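Local coordinates for protein UTR4 (Saccharomyces cerevisiae, PDB 2G80), which probably catalyses both the enolization and the dephosphorylation of 2,3-diketo-5-methylthiopentyl-1-phosphate in the methionine salvage pathway, using one magnesium ion, at residues A202-V207 and V223-G228. Residues are numbered along the deposited sequence; the frame is centred on the assembly and turned at random.
Sequences AKASEV and VGIATG
Val207 and Ile225 form the buried side of this contact. Methyl CG2 of Ile225 lies 3.8 Å from CG1 of Val207, and the two side chains cross at a slant. In both residues the touching methyl is anti to the backbone N and beside the carbonyl carbon (chi1 -173° for CG1 of Val207). Ile225 CG2 also sits 3.5 Å from Val207 O. The same carbonyl oxygen accepts a weak hydrogen bond from Ala226 N at 3.1 Å, bent to 134° at the hydrogen. Ala226 CB closes in on this oxygen as well. One backbone oxygen is thus approached by an N-H and two methyl groups. Leu197 of helix 190-200 packs on Val207, and Phe209 on Ile225.

Ala204 carries the outer part, where the backbone does more of the touching. Its CB points at the loop 223-225; the 3.0 Å to Val223 O is short enough to be doubtful in detail. Ile225 CG1 is looser against this methyl, at 4.1 Å. Ala204 O receives the CA-H of Ile225 almost straight, at 172°. It also accepts the N-H of Val207, which closes the short 3-10 turn 204-206. Solvent lies beyond, at Ser205 and Gly224. CB of Ser205 points away from the loop, and its N stays 3.9 Å from Gly224 O. Gly224 takes a positive phi and presents only backbone here.

The magnesium site lies at the other end of strand 207-211, which Asp212 follows; the side chains of Ile225 and Asp37 are about 12 Å apart. Strands 207-211 and 226-230, adjacent inner strands of the parallel sheet, form a beta-alpha-beta crossover with helix 214-221. The contact packs together the turns leading into their N-terminal ends, in the Rossmann-like core of the HAD superfamily.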
loop_
_atom_site.group_PDB
_atom_site.type_symbol
_atom_site.label_atom_id
_atom_site.label_comp_id
_atom_site.label_asym_id
_atom_site.label_seq_id
_atom_site.Cartn_x
_atom_site.Cartn_y
_atom_site.Cartn_z
ATOM N N ALA A 202 19.687 -9.269 -5.955
ATOM C CA ALA A 202 19.298 -10.681 -6.008
ATOM C C ALA A 202 19.140 -11.079 -7.455
ATOM O O ALA A 202 18.751 -10.253 -8.284
ATOM C CB ALA A 202 18.013 -10.927 -5.242
ATOM N N LYS A 203 19.483 -12.327 -7.763
ATOM C CA LYS A 203 19.308 -12.871 -9.110
ATOM C C LYS A 203 17.802 -12.979 -9.289
ATOM O O LYS A 203 17.129 -13.402 -8.357
ATOM C CB LYS A 203 19.929 -14.276 -9.251
ATOM C CG LYS A 203 21.440 -14.326 -9.125
ATOM N N ALA A 204 17.290 -12.555 -10.448
ATOM C CA ALA A 204 15.843 -12.624 -10.764
ATOM C C ALA A 204 15.202 -13.984 -10.449
ATOM O O ALA A 204 14.117 -14.036 -9.874
ATOM C CB ALA A 204 15.592 -12.278 -12.194
ATOM N N SER A 205 15.907 -15.059 -10.786
ATOM C CA SER A 205 15.455 -16.448 -10.524
ATOM C C SER A 205 15.248 -16.762 -9.030
ATOM O O SER A 205 14.438 -17.609 -8.709
ATOM C CB SER A 205 16.435 -17.457 -11.147
ATOM O OG SER A 205 17.744 -17.192 -10.677
ATOM N N GLU A 206 15.948 -16.045 -8.144
ATOM C CA GLU A 206 15.801 -16.176 -6.690
ATOM C C GLU A 206 14.649 -15.339 -6.085
ATOM O O GLU A 206 14.451 -15.393 -4.863
ATOM C CB GLU A 206 17.096 -15.753 -5.977
ATOM C CG GLU A 206 18.347 -16.579 -6.271
ATOM C CD GLU A 206 19.639 -15.927 -5.714
ATOM O OE1 GLU A 206 19.627 -14.725 -5.293
ATOM O OE2 GLU A 206 20.687 -16.619 -5.723
ATOM N N VAL A 207 13.917 -14.557 -6.901
ATOM C CA VAL A 207 12.830 -13.690 -6.406
ATOM C C VAL A 207 11.456 -14.253 -6.791
ATOM O O VAL A 207 11.285 -14.672 -7.921
ATOM C CB VAL A 207 12.967 -12.219 -6.926
ATOM C CG1 VAL A 207 11.921 -11.285 -6.275
ATOM C CG2 VAL A 207 14.376 -11.675 -6.652
ATOM N N VAL A 223 11.857 -9.742 -16.834
ATOM C CA VAL A 223 13.232 -9.773 -16.294
ATOM C C VAL A 223 13.541 -11.061 -15.487
ATOM O O VAL A 223 14.508 -11.090 -14.736
ATOM C CB VAL A 223 13.590 -8.477 -15.495
ATOM C CG1 VAL A 223 13.929 -7.353 -16.451
ATOM C CG2 VAL A 223 12.495 -8.082 -14.469
ATOM N N GLY A 224 12.729 -12.108 -15.665
ATOM C CA GLY A 224 12.976 -13.424 -15.093
ATOM C C GLY A 224 12.545 -13.712 -13.667
ATOM O O GLY A 224 12.855 -14.802 -13.122
ATOM N N ILE A 225 11.815 -12.774 -13.070
ATOM C CA ILE A 225 11.335 -12.935 -11.708
ATOM C C ILE A 225 10.160 -13.942 -11.715
ATOM O O ILE A 225 9.253 -13.809 -12.528
ATOM C CB ILE A 225 10.873 -11.576 -11.098
ATOM C CG1 ILE A 225 12.011 -10.526 -11.084
ATOM C CG2 ILE A 225 10.251 -11.785 -9.677
ATOM C CD1 ILE A 225 11.548 -9.165 -10.603
ATOM N N ALA A 226 10.178 -14.905 -10.784
ATOM C CA ALA A 226 9.070 -15.877 -10.612
ATOM C C ALA A 226 7.830 -15.119 -10.088
ATOM O O ALA A 226 7.934 -14.129 -9.376
ATOM C CB ALA A 226 9.464 -17.010 -9.686
ATOM N N THR A 227 6.664 -15.581 -10.491
ATOM C CA THR A 227 5.404 -14.900 -10.258
ATOM C C THR A 227 4.389 -15.841 -9.640
ATOM O O THR A 227 4.437 -17.050 -9.885
ATOM C CB THR A 227 4.799 -14.426 -11.610
ATOM O OG1 THR A 227 4.665 -15.561 -12.476
ATOM C CG2 THR A 227 5.675 -13.423 -12.262
ATOM N N GLY A 228 3.480 -15.267 -8.857
ATOM C CA GLY A 228 2.360 -16.010 -8.239
ATOM C C GLY A 228 1.162 -15.079 -8.186
ATOM O O GLY A 228 1.335 -13.900 -7.814
#